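Local coordinates for cellulose binding domain-containing protein (Clostridium clariflavum, PDB 4B96) that probably binds cellulose through this calcium-containing family 3b carbohydrate-binding module, the C-terminal part of a membrane protein assigned to a biomass-sensing system, at residues H9-Q14 / A20-F25; Y58-G63 / N67-K72; I53-Y58 / K84-T89. All blocks are in the same frame, centred on the assembly; numbering follows the deposited sequence. Where two conformers were deposited one is given.

Contact 1 (H9-Q14 / A20-F25)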
loop_
_atom_site.group_PDB
_atom_site.type_symbol
_atom_site.label_atom_id
_atom_site.label_comp_id
_atom_site.label_asym_id
_atom_site.label_seq_id
_atom_site.Cartn_x
_atom_site.Cartn_y
_atom_site.Cartn_z
ATOM N N HIS A 9 1.565 -8.271 -10.760
ATOM C CA HIS A 9 0.610 -8.120 -11.845
ATOM C C HIS A 9 1.410 -8.085 -13.123
ATOM O O HIS A 9 2.584 -7.632 -13.121
ATOM C CB HIS A 9 -0.137 -6.799 -11.660
ATOM C CG HIS A 9 -0.884 -6.318 -12.870
ATOM N ND1 HIS A 9 -1.863 -7.075 -13.504
ATOM C CD2 HIS A 9 -0.844 -5.119 -13.529
ATOM C CE1 HIS A 9 -2.377 -6.369 -14.507
ATOM N NE2 HIS A 9 -1.773 -5.184 -14.548
ATOM N N TYR A 10 0.796 -8.545 -14.207
ATOM C CA TYR A 10 1.393 -8.358 -15.506
ATOM C C TYR A 10 0.295 -8.061 -16.465
ATOM O O TYR A 10 -0.737 -8.709 -16.480
ATOM C CB TYR A 10 2.172 -9.620 -15.991
ATOM C CG TYR A 10 2.724 -9.375 -17.387
ATOM C CD1 TYR A 10 3.491 -8.222 -17.647
ATOM C CD2 TYR A 10 2.447 -10.239 -18.455
ATOM C CE1 TYR A 10 3.981 -7.940 -18.898
ATOM C CE2 TYR A 10 2.961 -9.979 -19.734
ATOM C CZ TYR A 10 3.712 -8.818 -19.947
ATOM O OH TYR A 10 4.222 -8.508 -21.199
ATOM N N ASN A 11 0.444 -7.035 -17.291
ATOM C CA ASN A 11 -0.593 -6.722 -18.292
ATOM C C ASN A 11 -0.080 -6.925 -19.725
ATOM O O ASN A 11 0.720 -6.122 -20.246
ATOM C CB ASN A 11 -1.080 -5.268 -18.136
ATOM C CG ASN A 11 -2.479 -5.025 -18.741
ATOM O OD1 ASN A 11 -2.845 -5.634 -19.770
ATOM N ND2 ASN A 11 -3.278 -4.111 -18.095
ATOM N N GLU A 12 -0.567 -7.983 -20.371
ATOM C CA GLU A 12 -0.114 -8.391 -21.681
ATOM C C GLU A 12 -0.477 -7.387 -22.754
ATOM O O GLU A 12 0.113 -7.401 -23.820
ATOM C CB GLU A 12 -0.759 -9.753 -22.056
ATOM C CG GLU A 12 -0.254 -10.915 -21.211
ATOM C CD GLU A 12 -0.955 -11.056 -19.848
ATOM O OE1 GLU A 12 -1.884 -10.296 -19.538
ATOM O OE2 GLU A 12 -0.579 -11.956 -19.072
ATOM N N GLN A 13 -1.478 -6.544 -22.482
ATOM C CA GLN A 13 -1.912 -5.505 -23.416
ATOM C C GLN A 13 -1.384 -4.155 -22.992
ATOM O O GLN A 13 -2.046 -3.437 -22.203
ATOM C CB GLN A 13 -3.450 -5.372 -23.430
ATOM C CG GLN A 13 -4.242 -6.670 -23.625
ATOM C CD GLN A 13 -4.290 -7.097 -25.066
ATOM O OE1 GLN A 13 -3.964 -6.314 -25.957
ATOM N NE2 GLN A 13 -4.698 -8.343 -25.307
ATOM N N GLN A 14 -0.238 -3.757 -23.525
ATOM C CA GLN A 14 0.334 -2.492 -23.069
ATOM C C GLN A 14 0.063 -1.322 -24.021
ATOM O O GLN A 14 0.531 -0.232 -23.788
ATOM C CB GLN A 14 1.816 -2.646 -22.746
ATOM C CG GLN A 14 1.998 -3.375 -21.397
ATOM C CD GLN A 14 3.414 -3.407 -20.957
ATOM O OE1 GLN A 14 4.244 -2.613 -21.420
ATOM N NE2 GLN A 14 3.727 -4.334 -20.036
ATOM N N ALA A 20 -9.164 -5.535 -24.788
ATOM C CA ALA A 20 -9.195 -6.276 -23.554
ATOM C C ALA A 20 -8.295 -5.590 -22.538
ATOM O O ALA A 20 -7.215 -5.067 -22.879
ATOM C CB ALA A 20 -8.775 -7.748 -23.781
ATOM N N ILE A 21 -8.725 -5.583 -21.280
ATOM C CA ILE A 21 -7.864 -5.179 -20.211
ATOM C C ILE A 21 -7.431 -6.466 -19.489
ATOM O O ILE A 21 -8.286 -7.301 -19.165
ATOM C CB ILE A 21 -8.613 -4.230 -19.241
ATOM C CG1 ILE A 21 -8.728 -2.834 -19.902
ATOM C CG2 ILE A 21 -7.817 -4.124 -17.873
ATOM C CD1 ILE A 21 -9.636 -1.855 -19.069
ATOM N N ARG A 22 -6.126 -6.669 -19.284
ATOM C CA ARG A 22 -5.685 -7.893 -18.576
ATOM C C ARG A 22 -5.400 -7.587 -17.132
ATOM O O ARG A 22 -4.539 -6.741 -16.822
ATOM C CB ARG A 22 -4.463 -8.509 -19.266
ATOM C CG ARG A 22 -4.837 -8.952 -20.681
ATOM C CD ARG A 22 -5.706 -10.265 -20.628
ATOM N NE ARG A 22 -5.012 -11.394 -19.997
ATOM C CZ ARG A 22 -4.192 -12.201 -20.645
ATOM N NH1 ARG A 22 -3.973 -12.014 -21.942
ATOM N NH2 ARG A 22 -3.565 -13.182 -19.993
ATOM N N TRP A 23 -6.157 -8.202 -16.238
ATOM C CA TRP A 23 -5.952 -7.930 -14.815
ATOM C C TRP A 23 -5.028 -8.956 -14.133
ATOM O O TRP A 23 -4.929 -8.977 -12.895
ATOM C CB TRP A 23 -7.300 -7.851 -14.131
ATOM C CG TRP A 23 -8.290 -8.977 -14.557
ATOM C CD1 TRP A 23 -9.311 -8.900 -15.514
ATOM C CD2 TRP A 23 -8.315 -10.310 -14.044
ATOM N NE1 TRP A 23 -9.979 -10.118 -15.569
ATOM C CE2 TRP A 23 -9.367 -11.000 -14.699
ATOM C CE3 TRP A 23 -7.542 -10.994 -13.082
ATOM C CZ2 TRP A 23 -9.661 -12.343 -14.418
ATOM C CZ3 TRP A 23 -7.832 -12.318 -12.794
ATOM C CH2 TRP A 23 -8.897 -12.990 -13.472
ATOM N N ASP A 24 -4.370 -9.816 -14.918
ATOM C CA ASP A 24 -3.620 -10.974 -14.355
ATOM C C ASP A 24 -2.790 -10.650 -13.113
ATOM O O ASP A 24 -1.939 -9.699 -13.125
ATOM C CB ASP A 24 -2.575 -11.472 -15.332
ATOM C CG ASP A 24 -3.188 -11.958 -16.652
ATOM O OD1 ASP A 24 -4.392 -11.663 -16.917
ATOM O OD2 ASP A 24 -2.437 -12.615 -17.395
ATOM N N PHE A 25 -2.933 -11.478 -12.097
ATOM C CA PHE A 25 -2.163 -11.270 -10.880
ATOM C C PHE A 25 -1.710 -12.575 -10.261
ATOM O O PHE A 25 -2.242 -13.666 -10.581
ATOM C CB PHE A 25 -2.942 -10.438 -9.863
ATOM C CG PHE A 25 -4.254 -11.053 -9.425
ATOM C CD1 PHE A 25 -4.292 -11.933 -8.333
ATOM C CD2 PHE A 25 -5.469 -10.660 -10.039
ATOM C CE1 PHE A 25 -5.501 -12.486 -7.893
ATOM C CE2 PHE A 25 -6.697 -11.185 -9.588
ATOM C CZ PHE A 25 -6.703 -12.140 -8.537
HETATM O O HOH W 1 -5.427 -10.538 -24.244
#
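H9 and Y10 share one acceptor, the carbonyl oxygen of D24, where strand 5-9 runs antiparallel to strand 20-29 in one sheet of the CBM3 beta sandwich. H9 ND1 reaches D24 O at 2.7 Å in the plane of the imidazole, and Y10 N reaches the same oxygen at 3.2 Å from the opposite face of the carbonyl plane. Two donors thus grip this oxygen beside H9 and F25, a non-hydrogen-bonded antiparallel pair. The first torsion of H9 (chi1 164°) places CG beside the carbonyl carbon, and the ring's ND1 is directed at D24 O; the ring also meets that of W133.

Beyond the pair, the 9-14 segment leaves the sheet as a loop. N11 OD1 accepts from Q13 N, forming an Asx turn, and takes a weak bond from R22 N as well. E12, R22 and D24 make a salt-bridge network. The carboxylate of E12 stacks on the R22 guanidinium, their planes 13° apart, with OE1 over the centre of the group, an attraction of charges without a directed N-H. D24 instead takes R22 NE on the syn side of OD1, at 3.2 Å; OD1 also accepts from G105 N on the neighbouring strand. R22 NH2 adds a weak bond to D24 OD2. E12 OE2 approaches D24 OD2 to 2.6 Å, consistent with one of the acids being protonated. At the edge of the R22 guanidinium, in its plane, one water accepts from both Q13 NE2 and R22 NH1, the latter at 3.1 Å.

Contact 2 (Y58-G63 / N67-K72)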
loop_
_atom_site.group_PDB
_atom_site.type_symbol
_atom_site.label_atom_id
_atom_site.label_comp_id
_atom_site.label_asym_id
_atom_site.label_seq_id
_atom_site.Cartn_x
_atom_site.Cartn_y
_atom_site.Cartn_z
ATOM N N TYR A 58 -8.744 -16.926 -17.558
ATOM C CA TYR A 58 -7.990 -17.823 -18.450
ATOM C C TYR A 58 -7.176 -18.896 -17.683
ATOM O O TYR A 58 -6.787 -19.887 -18.263
ATOM C CB TYR A 58 -6.997 -17.001 -19.290
ATOM C CG TYR A 58 -7.666 -16.004 -20.188
ATOM C CD1 TYR A 58 -8.886 -16.313 -20.797
ATOM C CD2 TYR A 58 -7.054 -14.762 -20.474
ATOM C CE1 TYR A 58 -9.510 -15.397 -21.668
ATOM C CE2 TYR A 58 -7.630 -13.860 -21.352
ATOM C CZ TYR A 58 -8.859 -14.161 -21.923
ATOM O OH TYR A 58 -9.465 -13.246 -22.750
ATOM N N PHE A 59 -6.824 -18.613 -16.437
ATOM C CA PHE A 59 -5.957 -19.535 -15.705
ATOM C C PHE A 59 -6.164 -19.276 -14.235
ATOM O O PHE A 59 -6.141 -18.113 -13.795
ATOM C CB PHE A 59 -4.465 -19.323 -16.081
ATOM C CG PHE A 59 -3.560 -20.353 -15.469
ATOM C CD1 PHE A 59 -3.531 -21.651 -15.955
ATOM C CD2 PHE A 59 -2.762 -20.034 -14.382
ATOM C CE1 PHE A 59 -2.726 -22.632 -15.377
ATOM C CE2 PHE A 59 -1.936 -21.021 -13.784
ATOM C CZ PHE A 59 -1.922 -22.314 -14.283
ATOM N N TYR A 60 -6.349 -20.347 -13.459
ATOM C CA TYR A 60 -6.439 -20.219 -11.995
ATOM C C TYR A 60 -5.643 -21.419 -11.428
ATOM O O TYR A 60 -6.059 -22.553 -11.582
ATOM C CB TYR A 60 -7.912 -20.281 -11.518
ATOM C CG TYR A 60 -8.115 -20.250 -10.009
ATOM C CD1 TYR A 60 -7.223 -19.532 -9.183
ATOM C CD2 TYR A 60 -9.172 -20.966 -9.408
ATOM C CE1 TYR A 60 -7.395 -19.457 -7.816
ATOM C CE2 TYR A 60 -9.355 -20.907 -8.019
ATOM C CZ TYR A 60 -8.456 -20.163 -7.228
ATOM O OH TYR A 60 -8.623 -20.105 -5.860
ATOM N N SER A 61 -4.502 -21.181 -10.811
ATOM C CA SER A 61 -3.670 -22.308 -10.431
ATOM C C SER A 61 -4.250 -23.166 -9.290
ATOM O O SER A 61 -3.754 -24.241 -9.033
ATOM C CB SER A 61 -2.259 -21.827 -10.069
ATOM O OG SER A 61 -2.318 -20.942 -8.941
ATOM N N LEU A 62 -5.317 -22.707 -8.620
ATOM C CA LEU A 62 -5.814 -23.436 -7.464
ATOM C C LEU A 62 -7.227 -23.973 -7.634
ATOM O O LEU A 62 -7.845 -24.453 -6.686
ATOM C CB LEU A 62 -5.760 -22.521 -6.234
ATOM C CG LEU A 62 -4.344 -22.033 -5.902
ATOM C CD1 LEU A 62 -4.487 -21.017 -4.805
ATOM C CD2 LEU A 62 -3.427 -23.162 -5.464
ATOM N N GLY A 63 -7.788 -23.878 -8.814
ATOM C CA GLY A 63 -9.093 -24.481 -8.958
ATOM C C GLY A 63 -9.606 -24.274 -10.352
ATOM O O GLY A 63 -8.834 -24.158 -11.308
ATOM N N ASN A 67 -15.906 -22.022 -12.570
ATOM C CA ASN A 67 -16.679 -22.056 -11.349
ATOM C C ASN A 67 -16.116 -21.332 -10.137
ATOM O O ASN A 67 -16.884 -20.892 -9.310
ATOM C CB ASN A 67 -16.943 -23.480 -10.991
ATOM C CG ASN A 67 -17.843 -24.123 -11.996
ATOM O OD1 ASN A 67 -18.800 -23.490 -12.475
ATOM N ND2 ASN A 67 -17.542 -25.361 -12.357
ATOM N N ASP A 68 -14.800 -21.231 -10.010
ATOM C CA ASP A 68 -14.211 -20.786 -8.718
ATOM C C ASP A 68 -13.797 -19.335 -8.630
ATOM O O ASP A 68 -13.578 -18.852 -7.523
ATOM C CB ASP A 68 -13.019 -21.657 -8.311
ATOM C CG ASP A 68 -13.423 -23.130 -8.104
ATOM O OD1 ASP A 68 -14.638 -23.390 -7.971
ATOM O OD2 ASP A 68 -12.540 -24.020 -8.050
ATOM N N VAL A 69 -13.622 -18.659 -9.769
ATOM C CA VAL A 69 -13.125 -17.297 -9.769
ATOM C C VAL A 69 -14.253 -16.411 -10.318
ATOM O O VAL A 69 -14.771 -16.700 -11.394
ATOM C CB VAL A 69 -11.894 -17.132 -10.653
ATOM C CG1 VAL A 69 -11.419 -15.654 -10.582
ATOM C CG2 VAL A 69 -10.753 -18.066 -10.193
ATOM N N LYS A 70 -14.677 -15.391 -9.568
ATOM C CA LYS A 70 -15.833 -14.564 -9.967
ATOM C C LYS A 70 -15.408 -13.116 -10.141
ATOM O O LYS A 70 -14.493 -12.666 -9.459
ATOM C CB LYS A 70 -16.926 -14.627 -8.879
ATOM C CG LYS A 70 -17.416 -16.068 -8.583
ATOM C CD LYS A 70 -18.006 -16.698 -9.819
ATOM C CE LYS A 70 -18.765 -17.992 -9.486
ATOM N NZ LYS A 70 -19.180 -18.659 -10.782
ATOM N N GLY A 71 -16.074 -12.378 -11.026
ATOM C CA GLY A 71 -15.695 -10.993 -11.220
ATOM C C GLY A 71 -16.936 -10.119 -11.365
ATOM O O GLY A 71 -17.902 -10.514 -12.002
ATOM N N LYS A 72 -16.917 -8.932 -10.777
ATOM C CA LYS A 72 -18.027 -7.996 -10.975
ATOM C C LYS A 72 -17.450 -6.580 -10.991
ATOM O O LYS A 72 -16.510 -6.269 -10.233
ATOM C CB LYS A 72 -18.982 -8.130 -9.798
ATOM C CG LYS A 72 -20.222 -7.259 -9.884
ATOM C CD LYS A 72 -21.147 -7.712 -8.727
ATOM C CE LYS A 72 -22.497 -6.983 -8.667
ATOM N NZ LYS A 72 -22.739 -6.233 -9.917
#
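V69 sets its CG2 methyl over one face of the Y60 ring, a CH-pi contact with 3.6 Å between CG2 and the ring centroid and an approach 24° off the ring normal. The methyl is displaced from the centre toward the CG-CD2 side, where Y60 CD2 is 3.4 Å from V69 CG2. Y60 holds CG anti to its own nitrogen (chi1 176°), which carries the ring off the end of strand 53-60 toward the opposing segment. The other face of the ring is met by the backbone N of L62, in the type I turn from Y60 to G63, so the ring lies between its own turn and the first residue of strand 69-75.

D68 comes to the CE2 side obliquely, with its CB 3.8 Å from Y60 CE2. Its carboxylate plane stands almost perpendicular to the ring, 87° away, and OD2 passes on to G63, lying 3.6 Å from G63 CA. That oxygen has its polar partner in D64 N, within the connection between the two segments. The contact thus bridges the two sheets of the beta sandwich at the turn and short helix that connect strands 53-60 and 69-75, and F90 adds a further ring beside Y60.

No hydrogen bond joins the two segments: apart from D68 OD2 against G63 CA, the touching atoms are carbon. The hydroxyl of Y60 is served from outside by K92 O, so across the two segments the ring meets the V69 methyl and D68 CB.

Contact 3 (I53-Y58 / K84-T89)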
loop_
_atom_site.group_PDB
_atom_site.type_symbol
_atom_site.label_atom_id
_atom_site.label_comp_id
_atom_site.label_asym_id
_atom_site.label_seq_id
_atom_site.Cartn_x
_atom_site.Cartn_y
_atom_site.Cartn_z
ATOM N N ILE A 53 -19.688 -4.869 -19.040
ATOM C CA ILE A 53 -18.342 -5.416 -19.117
ATOM C C ILE A 53 -18.385 -6.952 -18.882
ATOM O O ILE A 53 -19.062 -7.443 -17.988
ATOM C CB ILE A 53 -17.502 -4.786 -18.026
ATOM C CG1 ILE A 53 -17.433 -3.268 -18.221
ATOM C CG2 ILE A 53 -16.061 -5.398 -18.003
ATOM C CD1 ILE A 53 -16.811 -2.855 -19.553
ATOM N N ASN A 54 -17.705 -7.719 -19.719
ATOM C CA ASN A 54 -17.669 -9.157 -19.579
ATOM C C ASN A 54 -16.332 -9.577 -18.922
ATOM O O ASN A 54 -15.317 -8.900 -19.069
ATOM C CB ASN A 54 -17.868 -9.809 -20.944
ATOM C CG ASN A 54 -19.277 -9.572 -21.485
ATOM O OD1 ASN A 54 -20.222 -9.416 -20.709
ATOM N ND2 ASN A 54 -19.415 -9.505 -22.790
ATOM N N PHE A 55 -16.351 -10.673 -18.187
ATOM C CA PHE A 55 -15.213 -11.055 -17.353
ATOM C C PHE A 55 -14.823 -12.467 -17.796
ATOM O O PHE A 55 -15.699 -13.327 -17.962
ATOM C CB PHE A 55 -15.711 -11.085 -15.905
ATOM C CG PHE A 55 -14.729 -11.666 -14.929
ATOM C CD1 PHE A 55 -13.643 -10.924 -14.552
ATOM C CD2 PHE A 55 -14.961 -12.918 -14.346
ATOM C CE1 PHE A 55 -12.722 -11.418 -13.628
ATOM C CE2 PHE A 55 -14.076 -13.431 -13.398
ATOM C CZ PHE A 55 -12.943 -12.651 -13.031
ATOM N N ALA A 56 -13.551 -12.703 -18.055
ATOM C CA ALA A 56 -13.120 -14.049 -18.514
ATOM C C ALA A 56 -11.920 -14.443 -17.664
ATOM O O ALA A 56 -11.105 -13.593 -17.373
ATOM C CB ALA A 56 -12.751 -14.021 -19.971
ATOM N N VAL A 57 -11.885 -15.701 -17.205
ATOM C CA VAL A 57 -10.772 -16.215 -16.417
ATOM C C VAL A 57 -10.026 -17.196 -17.305
ATOM O O VAL A 57 -10.615 -18.168 -17.821
ATOM C CB VAL A 57 -11.264 -16.935 -15.122
ATOM C CG1 VAL A 57 -10.071 -17.483 -14.347
ATOM C CG2 VAL A 57 -12.048 -15.926 -14.253
ATOM N N TYR A 58 -8.744 -16.926 -17.558
ATOM C CA TYR A 58 -7.990 -17.823 -18.450
ATOM C C TYR A 58 -7.176 -18.896 -17.683
ATOM O O TYR A 58 -6.787 -19.887 -18.263
ATOM C CB TYR A 58 -6.997 -17.001 -19.290
ATOM C CG TYR A 58 -7.666 -16.004 -20.188
ATOM C CD1 TYR A 58 -8.886 -16.313 -20.797
ATOM C CD2 TYR A 58 -7.054 -14.762 -20.474
ATOM C CE1 TYR A 58 -9.510 -15.397 -21.668
ATOM C CE2 TYR A 58 -7.630 -13.860 -21.352
ATOM C CZ TYR A 58 -8.859 -14.161 -21.923
ATOM O OH TYR A 58 -9.465 -13.246 -22.750
ATOM N N LYS A 84 -14.287 3.189 -11.771
ATOM C CA LYS A 84 -14.781 1.845 -11.470
ATOM C C LYS A 84 -13.650 0.989 -10.949
ATOM O O LYS A 84 -12.472 1.352 -11.060
ATOM C CB LYS A 84 -15.274 1.179 -12.794
ATOM C CG LYS A 84 -16.619 1.848 -13.288
ATOM C CD LYS A 84 -16.995 1.327 -14.628
ATOM C CE LYS A 84 -18.267 2.049 -15.090
ATOM N NZ LYS A 84 -18.538 1.595 -16.441
ATOM N N TYR A 85 -14.022 -0.179 -10.444
ATOM C CA TYR A 85 -13.070 -1.269 -10.265
ATOM C C TYR A 85 -13.725 -2.577 -10.619
ATOM O O TYR A 85 -14.909 -2.773 -10.436
ATOM C CB TYR A 85 -12.491 -1.339 -8.832
ATOM C CG TYR A 85 -13.522 -1.380 -7.700
ATOM C CD1 TYR A 85 -14.036 -2.606 -7.237
ATOM C CD2 TYR A 85 -13.959 -0.208 -7.099
ATOM C CE1 TYR A 85 -14.964 -2.685 -6.187
ATOM C CE2 TYR A 85 -14.906 -0.257 -6.035
ATOM C CZ TYR A 85 -15.383 -1.515 -5.590
ATOM O OH TYR A 85 -16.278 -1.584 -4.563
ATOM N N LEU A 86 -12.918 -3.485 -11.136
ATOM C CA LEU A 86 -13.292 -4.883 -11.203
ATOM C C LEU A 86 -12.876 -5.480 -9.857
ATOM O O LEU A 86 -11.747 -5.270 -9.395
ATOM C CB LEU A 86 -12.487 -5.595 -12.285
ATOM C CG LEU A 86 -12.495 -7.138 -12.268
ATOM C CD1 LEU A 86 -13.835 -7.651 -12.724
ATOM C CD2 LEU A 86 -11.383 -7.690 -13.183
ATOM N N GLU A 87 -13.799 -6.206 -9.232
ATOM C CA GLU A 87 -13.458 -6.972 -8.068
ATOM C C GLU A 87 -13.488 -8.482 -8.338
ATOM O O GLU A 87 -14.553 -9.066 -8.720
ATOM C CB GLU A 87 -14.463 -6.666 -6.971
ATOM C CG GLU A 87 -14.053 -7.363 -5.664
ATOM C CD GLU A 87 -14.827 -6.786 -4.506
ATOM O OE1 GLU A 87 -14.369 -5.757 -3.896
ATOM O OE2 GLU A 87 -15.916 -7.355 -4.216
ATOM N N VAL A 88 -12.349 -9.113 -8.129
ATOM C CA VAL A 88 -12.207 -10.565 -8.295
ATOM C C VAL A 88 -12.336 -11.245 -6.915
ATOM O O VAL A 88 -11.670 -10.835 -5.968
ATOM C CB VAL A 88 -10.843 -10.917 -8.910
ATOM C CG1 VAL A 88 -10.679 -12.460 -9.044
ATOM C CG2 VAL A 88 -10.719 -10.254 -10.345
ATOM N N THR A 89 -13.186 -12.269 -6.829
ATOM C CA THR A 89 -13.378 -13.010 -5.605
ATOM C C THR A 89 -13.307 -14.500 -5.972
ATOM O O THR A 89 -13.231 -14.841 -7.159
ATOM C CB THR A 89 -14.758 -12.709 -4.974
ATOM O OG1 THR A 89 -15.781 -12.887 -5.966
ATOM C CG2 THR A 89 -14.824 -11.248 -4.418
#
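F55 meets L86 and V88 chiefly through CD1 and CE1 of its ring. Its CG is anti to the backbone N (chi1 171°), and the ring projects from strand 53-60 toward strand 83-90. L86 answers with both methyls: CD1 lies 3.8 Å from F55 CD1, while CD2 sits 4.0 Å from F55 CE1. In L86, chi1 of 165° and chi2 of 72° turn the fork so that CD1 and CD2 face neighbouring carbons of the ring. Both approaches are oblique to the ring, and the two side chains cross at about a right angle.

These strands belong to the two different sheets of the CBM3 beta sandwich, and F55 and L86, the nearest backbone pair, still have CA atoms 8.9 Å apart. The space between the backbones is therefore bridged by side chains alone, with no hydrogen bond from one segment to the other. Next to them in this core, W23 of strand 20-29 meets the F55 ring, their planes about 10° apart, and also touches L86; I107 packs on L86 from strand 100-109.

V88, two residues along the same strand, uses a single branch, its CG2, which lies 4.0 Å from F55 CE1. V69 of the adjoining strand and F25 of the facing sheet also touch the V88 side chain.

Overall arrangement
All three contacts lie in one CBM3 beta sandwich. Contact 1 joins the end of strand 5-9 and the loop after it to strand 20-29 of the same sheet; contacts 2 and 3 cross between the sheets, using successive parts of strand 53-60 and sharing Y58, their centres about 10 Å apart. Contact 1 reaches contact 3, about 12 Å between centres, through W23, whose CZ2 lies 3.3 Å from F55 CE1. Contacts 2 and 3 are tied in the second sheet by K70 N and T89 O, 2.9 Å apart, probably hydrogen-bonded. The calcium ion is about 11 Å from the N11 side chain and about 12 Å from that of L86; contact 2 lies away from it.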